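Local coordinates for protein ML032222a iGluR (Mnemiopsis leidyi, PDB 4YKK) that binds glycine in the ligand-binding domain of a ctenophore ionotropic glutamate receptor, presumably to control opening of its ion channel, at residues D60-A65 / E72-I77. Sequence-based numbering, arbitrary orientation.
With GLY (glycine), chain G.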
loop_
_atom_site.group_PDB
_atom_site.type_symbol
_atom_site.label_atom_id
_atom_site.label_comp_id
_atom_site.label_asym_id
_atom_site.label_seq_id
_atom_site.Cartn_x
_atom_site.Cartn_y
_atom_site.Cartn_z
ATOM N N ASP B 60 -4.678 -13.297 -25.370
ATOM C CA ASP B 60 -6.039 -12.794 -25.194
ATOM C C ASP B 60 -6.098 -11.304 -24.836
ATOM O O ASP B 60 -7.187 -10.728 -24.775
ATOM C CB ASP B 60 -6.840 -13.647 -24.186
ATOM C CG ASP B 60 -6.297 -13.617 -22.765
ATOM O OD1 ASP B 60 -5.500 -12.734 -22.410
ATOM O OD2 ASP B 60 -6.752 -14.525 -22.010
ATOM N N ARG B 61 -4.924 -10.715 -24.606
ATOM C CA ARG B 61 -4.735 -9.300 -24.262
ATOM C C ARG B 61 -5.531 -8.854 -23.019
ATOM O O ARG B 61 -5.887 -7.679 -22.861
ATOM C CB ARG B 61 -4.980 -8.381 -25.468
ATOM C CG ARG B 61 -3.890 -8.475 -26.583
ATOM C CD ARG B 61 -2.464 -8.142 -26.076
ATOM N NE ARG B 61 -1.498 -7.931 -27.156
ATOM C CZ ARG B 61 -0.819 -8.897 -27.769
ATOM N NH1 ARG B 61 -0.994 -10.167 -27.439
ATOM N NH2 ARG B 61 0.045 -8.595 -28.736
ATOM N N LYS B 62 -5.828 -9.813 -22.147
ATOM C CA LYS B 62 -6.533 -9.542 -20.885
ATOM C C LYS B 62 -5.580 -9.419 -19.694
ATOM O O LYS B 62 -4.467 -9.942 -19.709
ATOM C CB LYS B 62 -7.558 -10.636 -20.563
ATOM C CG LYS B 62 -8.569 -10.944 -21.674
ATOM C CD LYS B 62 -9.326 -9.715 -22.180
ATOM C CE LYS B 62 -10.351 -10.112 -23.257
ATOM N NZ LYS B 62 -10.899 -8.930 -23.987
ATOM N N PHE B 63 -6.031 -8.741 -18.642
ATOM C CA PHE B 63 -5.278 -8.688 -17.395
ATOM C C PHE B 63 -5.409 -10.004 -16.657
ATOM O O PHE B 63 -4.405 -10.670 -16.352
ATOM C CB PHE B 63 -5.694 -7.483 -16.528
ATOM C CG PHE B 63 -4.910 -6.228 -16.824
ATOM C CD1 PHE B 63 -5.147 -5.509 -17.979
ATOM C CD2 PHE B 63 -3.913 -5.796 -15.945
ATOM C CE1 PHE B 63 -4.399 -4.342 -18.256
ATOM C CE2 PHE B 63 -3.171 -4.653 -16.234
ATOM C CZ PHE B 63 -3.426 -3.943 -17.374
ATOM N N GLY B 64 -6.634 -10.409 -16.346
ATOM C CA GLY B 64 -6.863 -11.742 -15.834
ATOM C C GLY B 64 -7.951 -11.791 -14.792
ATOM O O GLY B 64 -7.935 -11.036 -13.802
ATOM N N ALA B 65 -8.863 -12.725 -14.987
ATOM C CA ALA B 65 -9.938 -13.009 -14.055
ATOM C C ALA B 65 -10.241 -14.491 -14.062
ATOM O O ALA B 65 -9.831 -15.217 -14.980
ATOM C CB ALA B 65 -11.215 -12.223 -14.425
ATOM N N GLU B 72 -11.182 -21.577 -14.577
ATOM C CA GLU B 72 -9.908 -21.280 -15.212
ATOM C C GLU B 72 -9.679 -19.780 -15.281
ATOM O O GLU B 72 -10.611 -18.988 -15.422
ATOM C CB GLU B 72 -9.867 -21.816 -16.642
ATOM C CG GLU B 72 -10.072 -23.323 -16.789
ATOM C CD GLU B 72 -8.790 -24.124 -16.697
ATOM O OE1 GLU B 72 -7.732 -23.565 -16.321
ATOM O OE2 GLU B 72 -8.842 -25.332 -17.013
ATOM N N TRP B 73 -8.405 -19.416 -15.237
ATOM C CA TRP B 73 -7.923 -18.038 -15.367
ATOM C C TRP B 73 -7.637 -17.709 -16.822
ATOM O O TRP B 73 -7.508 -18.602 -17.674
ATOM C CB TRP B 73 -6.642 -17.851 -14.538
ATOM C CG TRP B 73 -6.894 -17.805 -13.082
ATOM C CD1 TRP B 73 -6.875 -18.852 -12.201
ATOM C CD2 TRP B 73 -7.228 -16.647 -12.336
ATOM N NE1 TRP B 73 -7.213 -18.403 -10.937
ATOM C CE2 TRP B 73 -7.414 -17.050 -10.992
ATOM C CE3 TRP B 73 -7.383 -15.298 -12.659
ATOM C CZ2 TRP B 73 -7.743 -16.153 -9.991
ATOM C CZ3 TRP B 73 -7.718 -14.413 -11.665
ATOM C CH2 TRP B 73 -7.901 -14.847 -10.341
ATOM N N ASN B 74 -7.553 -16.420 -17.099
ATOM C CA ASN B 74 -7.135 -15.936 -18.410
ATOM C C ASN B 74 -6.100 -14.823 -18.236
ATOM O O ASN B 74 -5.607 -14.551 -17.133
ATOM C CB ASN B 74 -8.355 -15.493 -19.256
ATOM C CG ASN B 74 -9.121 -14.355 -18.656
ATOM O OD1 ASN B 74 -8.675 -13.711 -17.731
ATOM N ND2 ASN B 74 -10.305 -14.093 -19.198
ATOM N N GLY B 75 -5.727 -14.211 -19.349
ATOM C CA GLY B 75 -4.853 -13.051 -19.299
ATOM C C GLY B 75 -3.451 -13.313 -18.788
ATOM O O GLY B 75 -2.906 -14.418 -18.863
ATOM N N MET B 76 -2.853 -12.247 -18.263
ATOM C CA MET B 76 -1.509 -12.336 -17.696
ATOM C C MET B 76 -1.488 -13.281 -16.528
ATOM O O MET B 76 -0.473 -13.939 -16.302
ATOM C CB MET B 76 -1.004 -10.958 -17.300
ATOM C CG MET B 76 -0.669 -10.105 -18.508
ATOM S SD MET B 76 -0.064 -8.446 -18.123
ATOM C CE MET B 76 -1.612 -7.680 -17.658
ATOM N N ILE B 77 -2.565 -13.341 -15.759
ATOM C CA ILE B 77 -2.601 -14.247 -14.624
ATOM C C ILE B 77 -2.435 -15.698 -15.100
ATOM O O ILE B 77 -1.619 -16.470 -14.574
ATOM C CB ILE B 77 -3.884 -14.124 -13.802
ATOM C CG1 ILE B 77 -4.091 -12.704 -13.266
ATOM C CG2 ILE B 77 -3.905 -15.120 -12.658
ATOM C CD1 ILE B 77 -3.163 -12.283 -12.152
HETATM N N GLY G . -4.902 -2.573 -13.386
HETATM C CA GLY G . -5.876 -3.455 -14.009
HETATM C C GLY G . -5.947 -4.822 -13.361
HETATM O O GLY G . -6.795 -5.643 -13.754
HETATM O OXT GLY G . -5.164 -5.112 -12.444
HETATM O O HOH W 1 -10.943 -16.746 -17.145
#
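The F63 ring is held between a protein methyl and the bound ligand: M76 CE covers one face, 3.7 Å from the ring centroid, while CA of the glycine lies over the opposite face, offset toward the rim. The CH-pi contact of M76 CE depends on the bend at the end of the methionine chain (chi3 -75°), which turns CE onto the ring; SD sits farther off and obliquely, a Met-aromatic contact.

Next to this apolar contact, backbone amides early in helix 75-81 find acceptors in the loop. M76 N donates to K62 O from above the carbonyl plane, and I77 N meets F63 O at 3.3 Å in the plane of the F63 carbonyl. D60 bridges both segments: OD2 takes G75 N at 2.9 Å on its syn lone pair, while OD1 accepts K62 N in an Asx turn. With both oxygens removed by an alanine here, the amides of K62 and G75 would probably lose these partners and the loop would be freer to shift. Farther along, N74 OD1 receives A65 N at 2.9 Å, and a water links A65 O to E72 O.

R98, which hydrogen-bonds the glycine, also grips G64 O. The pair thus illustrates, in the ligand-binding core of an ionotropic glutamate receptor, how polar bonds that fix a loop backbone can set an apolar ring against the ligand, consistent with F63 forming a cleft wall backed by M76.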